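Local coordinates for glucose-1-phosphate uridylyltransferase (Sphingomonas elodea, PDB 2UX8), which probably catalyses the formation of UDP-glucose and diphosphate from UTP and alpha-D-glucose 1-phosphate, at residues L40-D44 with A273-A278; H177-T183 with K195-P201. All coordinates share one frame; numbering follows the deposited sequence.

Interaction 1. Residues L40-D44 with A273-A278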
loop_
_atom_site.group_PDB
_atom_site.type_symbol
_atom_site.label_atom_id
_atom_site.label_comp_id
_atom_site.label_asym_id
_atom_site.label_seq_id
_atom_site.Cartn_x
_atom_site.Cartn_y
_atom_site.Cartn_z
ATOM N N LEU C 40 2.970 -14.560 9.007
ATOM C CA LEU C 40 3.553 -15.860 8.693
ATOM C C LEU C 40 2.492 -16.895 9.010
ATOM O O LEU C 40 1.797 -16.808 10.024
ATOM C CB LEU C 40 4.824 -16.127 9.502
ATOM C CG LEU C 40 6.027 -15.243 9.157
ATOM C CD1 LEU C 40 7.279 -15.811 9.800
ATOM C CD2 LEU C 40 6.213 -15.187 7.658
ATOM N N PRO C 41 2.343 -17.885 8.134
ATOM C CA PRO C 41 1.335 -18.933 8.331
ATOM C C PRO C 41 1.716 -20.142 9.151
ATOM O O PRO C 41 2.839 -20.638 9.049
ATOM C CB PRO C 41 0.995 -19.343 6.907
ATOM C CG PRO C 41 2.358 -19.251 6.233
ATOM C CD PRO C 41 2.963 -17.975 6.800
ATOM N N VAL C 42 0.786 -20.611 9.977
ATOM C CA VAL C 42 1.075 -21.825 10.680
ATOM C C VAL C 42 0.634 -22.984 9.803
ATOM O O VAL C 42 1.144 -24.000 9.952
ATOM C CB VAL C 42 0.460 -21.940 12.076
ATOM C CG1 VAL C 42 0.539 -23.385 12.546
ATOM C CG2 VAL C 42 1.265 -21.097 13.050
ATOM N N VAL C 43 -0.303 -22.923 8.901
ATOM C CA VAL C 43 -0.470 -24.112 8.064
ATOM C C VAL C 43 -1.143 -23.442 6.915
ATOM O O VAL C 43 -0.683 -23.446 5.785
ATOM C CB VAL C 43 -1.413 -25.186 8.669
ATOM C CG1 VAL C 43 -1.848 -26.132 7.584
ATOM C CG2 VAL C 43 -0.698 -25.988 9.750
ATOM N N ASP C 44 -2.241 -22.803 7.248
ATOM C CA ASP C 44 -2.984 -22.092 6.250
ATOM C C ASP C 44 -3.602 -20.828 6.791
ATOM O O ASP C 44 -4.400 -20.193 6.114
ATOM C CB ASP C 44 -4.045 -22.990 5.619
ATOM C CG ASP C 44 -4.877 -23.706 6.636
ATOM O OD1 ASP C 44 -4.565 -23.591 7.822
ATOM O OD2 ASP C 44 -5.839 -24.391 6.256
ATOM N N ALA C 273 5.449 -25.711 15.395
ATOM C CA ALA C 273 4.021 -25.411 15.405
ATOM C C ALA C 273 3.355 -25.916 14.129
ATOM O O ALA C 273 2.294 -26.546 14.186
ATOM C CB ALA C 273 3.788 -23.914 15.550
ATOM N N ASN C 274 3.980 -25.638 12.984
ATOM C CA ASN C 274 3.465 -26.062 11.683
ATOM C C ASN C 274 3.280 -27.570 11.633
ATOM O O ASN C 274 2.287 -28.076 11.117
ATOM C CB ASN C 274 4.436 -25.649 10.575
ATOM C CG ASN C 274 4.123 -24.281 10.000
ATOM O OD1 ASN C 274 3.311 -24.161 9.086
ATOM N ND2 ASN C 274 4.763 -23.239 10.540
ATOM N N LEU C 275 4.254 -28.286 12.165
ATOM C CA LEU C 275 4.205 -29.731 12.173
ATOM C C LEU C 275 3.069 -30.246 13.057
ATOM O O LEU C 275 2.300 -31.137 12.666
ATOM C CB LEU C 275 5.539 -30.273 12.671
ATOM C CG LEU C 275 5.600 -31.777 12.874
ATOM C CD1 LEU C 275 5.192 -32.478 11.591
ATOM C CD2 LEU C 275 7.003 -32.160 13.299
ATOM N N ALA C 276 2.978 -29.678 14.255
ATOM C CA ALA C 276 1.961 -30.062 15.215
ATOM C C ALA C 276 0.571 -29.910 14.639
ATOM O O ALA C 276 -0.239 -30.826 14.699
ATOM C CB ALA C 276 2.092 -29.222 16.476
ATOM N N VAL C 277 0.291 -28.742 14.084
ATOM C CA VAL C 277 -1.022 -28.480 13.511
ATOM C C VAL C 277 -1.302 -29.367 12.306
ATOM O O VAL C 277 -2.411 -29.849 12.138
ATOM C CB VAL C 277 -1.157 -26.989 13.116
ATOM C CG1 VAL C 277 -2.528 -26.711 12.508
ATOM C CG2 VAL C 277 -0.939 -26.122 14.345
ATOM N N ALA C 278 -0.299 -29.588 11.468
ATOM C CA ALA C 278 -0.492 -30.435 10.299
ATOM C C ALA C 278 -0.804 -31.867 10.740
ATOM O O ALA C 278 -1.604 -32.540 10.106
ATOM C CB ALA C 278 0.747 -30.401 9.404
#
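Val277 stands with CG1 opposite its own backbone N (chi1 180°) and CG2 beside that N, which splits its two methyls between neighbouring residues of the loop: CG1 lies 3.4 Å from Val43 CG2, and CG2 lies 3.6 Å from Val42 CG1. Val42 reaches this spot because its chi1 of 165° carries CG1 away from the backbone N and over the helix, where its side chain crosses that of Val277 at about a right angle. The contact thus joins the loop after strand 16-21 to helix 267-279 within the GT-A type nucleotidyltransferase fold. Branched valines suit both sides, since each offers a methyl without a long arm to be folded away. Ala273, one turn before Val277, has a CB small enough to let the loop approach, 4.5 Å from Val42 CG1. Phe143 of strand 142-145 and Tyr50 of helix 47-57 complete the apolar cluster around Val42 and Val277. Asn274 sits beside the loop backbone, its CA 3.6 Å from Val42 O in a CH···O contact, while its ND2 is hydrogen-bonded within its own helix to Phe270 O. The contact is carried by the buried methyls of Val42, Val43 and Val277, so it depends on shape more than on direction.

Interaction 2. Residues H177-T183 with K195-P201. With G1P (1-O-phosphono-alpha-D-glucopyranose), chain K.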
loop_
_atom_site.group_PDB
_atom_site.type_symbol
_atom_site.label_atom_id
_atom_site.label_comp_id
_atom_site.label_asym_id
_atom_site.label_seq_id
_atom_site.Cartn_x
_atom_site.Cartn_y
_atom_site.Cartn_z
ATOM N N HIS C 177 16.019 -15.455 32.119
ATOM C CA HIS C 177 16.429 -14.082 31.844
ATOM C C HIS C 177 15.758 -13.484 30.605
ATOM O O HIS C 177 15.986 -12.319 30.279
ATOM C CB HIS C 177 17.948 -14.028 31.673
ATOM C CG HIS C 177 18.432 -14.697 30.425
ATOM N ND1 HIS C 177 18.665 -14.005 29.254
ATOM C CD2 HIS C 177 18.659 -16.003 30.143
ATOM C CE1 HIS C 177 19.014 -14.857 28.305
ATOM N NE2 HIS C 177 19.016 -16.075 28.818
ATOM N N ARG C 178 14.932 -14.274 29.923
ATOM C CA ARG C 178 14.264 -13.807 28.709
ATOM C C ARG C 178 12.807 -13.422 28.922
ATOM O O ARG C 178 12.172 -12.860 28.028
ATOM C CB ARG C 178 14.292 -14.888 27.630
ATOM C CG ARG C 178 15.592 -15.646 27.493
ATOM C CD ARG C 178 15.407 -16.807 26.524
ATOM N NE ARG C 178 15.213 -16.337 25.158
ATOM C CZ ARG C 178 14.598 -17.028 24.206
ATOM N NH1 ARG C 178 14.108 -18.229 24.474
ATOM N NH2 ARG C 178 14.479 -16.518 22.989
ATOM N N TYR C 179 12.265 -13.731 30.091
ATOM C CA TYR C 179 10.866 -13.426 30.344
ATOM C C TYR C 179 10.681 -12.605 31.597
ATOM O O TYR C 179 11.634 -12.315 32.318
ATOM C CB TYR C 179 10.056 -14.712 30.524
ATOM C CG TYR C 179 10.239 -15.792 29.471
ATOM C CD1 TYR C 179 11.433 -16.508 29.365
ATOM C CD2 TYR C 179 9.189 -16.140 28.620
ATOM C CE1 TYR C 179 11.568 -17.548 28.444
ATOM C CE2 TYR C 179 9.317 -17.173 27.699
ATOM C CZ TYR C 179 10.505 -17.873 27.618
ATOM O OH TYR C 179 10.620 -18.910 26.720
ATOM N N GLY C 180 9.433 -12.228 31.846
ATOM C CA GLY C 180 9.118 -11.501 33.055
ATOM C C GLY C 180 8.879 -12.651 34.007
ATOM O O GLY C 180 8.211 -13.621 33.635
ATOM N N ILE C 181 9.422 -12.581 35.216
ATOM C CA ILE C 181 9.242 -13.685 36.145
ATOM C C ILE C 181 8.295 -13.385 37.291
ATOM O O ILE C 181 8.285 -12.285 37.837
ATOM C CB ILE C 181 10.604 -14.152 36.685
ATOM C CG1 ILE C 181 11.416 -14.751 35.535
ATOM C CG2 ILE C 181 10.415 -15.186 37.783
ATOM C CD1 ILE C 181 10.748 -15.953 34.870
ATOM N N ILE C 182 7.496 -14.383 37.645
ATOM C CA ILE C 182 6.519 -14.250 38.711
ATOM C C ILE C 182 7.004 -14.805 40.044
ATOM O O ILE C 182 7.704 -15.815 40.094
ATOM C CB ILE C 182 5.228 -14.999 38.353
ATOM C CG1 ILE C 182 4.651 -14.450 37.047
ATOM C CG2 ILE C 182 4.232 -14.898 39.497
ATOM C CD1 ILE C 182 3.495 -15.265 36.490
ATOM N N THR C 183 6.628 -14.122 41.120
ATOM C CA THR C 183 6.940 -14.548 42.481
ATOM C C THR C 183 5.593 -15.145 42.895
ATOM O O THR C 183 4.657 -14.419 43.224
ATOM C CB THR C 183 7.294 -13.340 43.363
ATOM O OG1 THR C 183 8.434 -12.671 42.808
ATOM C CG2 THR C 183 7.615 -13.781 44.775
ATOM N N LYS C 195 2.729 -12.617 43.535
ATOM C CA LYS C 195 3.086 -11.722 44.627
ATOM C C LYS C 195 4.114 -10.701 44.170
ATOM O O LYS C 195 4.370 -9.714 44.852
ATOM C CB LYS C 195 3.628 -12.534 45.813
ATOM C CG LYS C 195 2.555 -13.332 46.559
ATOM C CD LYS C 195 3.159 -14.199 47.651
ATOM C CE LYS C 195 2.085 -14.927 48.455
ATOM N NZ LYS C 195 2.667 -15.934 49.402
ATOM N N GLY C 196 4.699 -10.942 43.005
ATOM C CA GLY C 196 5.689 -10.025 42.484
ATOM C C GLY C 196 6.118 -10.444 41.099
ATOM O O GLY C 196 5.866 -11.572 40.672
ATOM N N LEU C 197 6.774 -9.531 40.394
ATOM C CA LEU C 197 7.227 -9.825 39.052
ATOM C C LEU C 197 8.321 -8.882 38.616
ATOM O O LEU C 197 8.252 -7.681 38.858
ATOM C CB LEU C 197 6.044 -9.763 38.074
ATOM C CG LEU C 197 5.186 -8.500 37.962
ATOM C CD1 LEU C 197 3.936 -8.825 37.161
ATOM C CD2 LEU C 197 4.784 -8.003 39.332
ATOM N N VAL C 198 9.347 -9.441 37.990
ATOM C CA VAL C 198 10.458 -8.650 37.491
ATOM C C VAL C 198 10.655 -8.977 36.015
ATOM O O VAL C 198 10.608 -10.147 35.620
ATOM C CB VAL C 198 11.751 -8.952 38.269
ATOM C CG1 VAL C 198 11.624 -8.447 39.692
ATOM C CG2 VAL C 198 12.020 -10.442 38.274
ATOM N N GLU C 199 10.853 -7.944 35.203
ATOM C CA GLU C 199 11.058 -8.096 33.756
ATOM C C GLU C 199 12.448 -8.699 33.564
ATOM O O GLU C 199 13.354 -8.262 34.195
ATOM C CB GLU C 199 11.025 -6.716 33.083
ATOM C CG GLU C 199 10.147 -6.589 31.841
ATOM C CD GLU C 199 10.260 -7.761 30.896
ATOM O OE1 GLU C 199 11.384 -8.176 30.572
ATOM O OE2 GLU C 199 9.214 -8.267 30.466
ATOM N N LYS C 200 12.631 -9.692 32.712
ATOM C CA LYS C 200 13.956 -10.294 32.492
ATOM C C LYS C 200 15.043 -10.160 33.581
ATOM O O LYS C 200 16.005 -9.406 33.420
ATOM C CB LYS C 200 14.532 -9.779 31.172
ATOM C CG LYS C 200 13.682 -10.093 29.964
ATOM C CD LYS C 200 14.457 -9.910 28.675
ATOM C CE LYS C 200 13.580 -10.213 27.474
ATOM N NZ LYS C 200 14.319 -10.175 26.189
ATOM N N PRO C 201 14.924 -10.918 34.686
ATOM C CA PRO C 201 15.918 -10.854 35.765
ATOM C C PRO C 201 17.293 -11.342 35.302
ATOM O O PRO C 201 17.403 -12.002 34.270
ATOM C CB PRO C 201 15.321 -11.765 36.826
ATOM C CG PRO C 201 14.632 -12.805 35.998
ATOM C CD PRO C 201 13.931 -11.973 34.955
HETATM C C1 G1P K . 7.111 -9.561 26.855
HETATM C C2 G1P K . 6.973 -9.226 28.354
HETATM C C3 G1P K . 7.639 -10.347 29.170
HETATM C C4 G1P K . 6.909 -11.649 28.860
HETATM C C5 G1P K . 7.042 -11.928 27.345
HETATM C C6 G1P K . 6.296 -13.227 27.005
HETATM O O1 G1P K . 8.514 -9.594 26.508
HETATM O O2 G1P K . 7.624 -7.983 28.613
HETATM O O3 G1P K . 7.520 -10.061 30.557
HETATM O O4 G1P K . 7.506 -12.709 29.607
HETATM O O5 G1P K . 6.450 -10.839 26.581
HETATM O O6 G1P K . 6.393 -13.508 25.606
HETATM P P G1P K . 8.696 -9.752 24.902
HETATM O O1P G1P K . 8.008 -8.651 24.184
HETATM O O2P G1P K . 10.259 -9.748 24.553
HETATM O O3P G1P K . 8.085 -11.161 24.413
#
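Where the antiparallel β hairpin of strands 181-188 and 191-198 opens, Glu199 and Gly180 lie next to each other and grip the same glucose 1-phosphate. The single carboxylate oxygen Glu199 OE2 accepts hydrogen bonds from both O2 and O3 of the sugar, each modelled at 2.5 Å; the bend at chi2 (-43°) helps bring OE2 to the O2 and O3 side of the sugar. Gly180 N gives a nearly straight bond to O4 of the sugar (3.0 Å, 168° at the hydrogen); a side chain at Gly180 would run into O3, so glycine suits the place. O4 also lies at the edge of the Tyr179 ring. With an alanine in place of Glu199 the carboxylate is lost, and the vicinal O2 and O3 hydroxyls would probably be left without their shared acceptor, the sugar being less firmly fixed. Behind the pocket, Ile181 and Val198 form a hydrogen-bonded pair, Ile181 N to Val198 O at 2.7 Å with Val198 N returning to Ile181 O. Farther along, a classic β bulge sets two residues, Lys195 and Gly196, against the single Thr183: Lys195 N reaches Thr183 O at 2.7 Å, whereas the bond from Gly196 N is weak. At the other end, the extended aliphatic chain of Lys200 runs alongside the carbonyls of His177 and Arg178. In the buried packing, Ile181 crosses the rigid ring of Pro201 at about a right angle, with Ile181 CG1 3.8 Å from both CG and CD of Pro201.

From the N terminus, the chain leaves strand 16-21 and enters the loop holding 40-44, then continues through helix 47-57 and most of the nucleotidyltransferase fold before helix 267-279 returns to that loop. Interaction 1 thus closes a circuit of 228 intervening residues. Interaction 2 is nested inside it: only eleven residues, the turn end of the hairpin 181-188 and 191-198, separate 177-183 from 195-201. The two do not touch, their centres lying 30 Å apart and their nearest atoms about 14 Å. One ties an early loop to a late helix, beside a neighbouring subunit that packs on Pro41; the other shapes a sugar-binding wall next to strand 210-213.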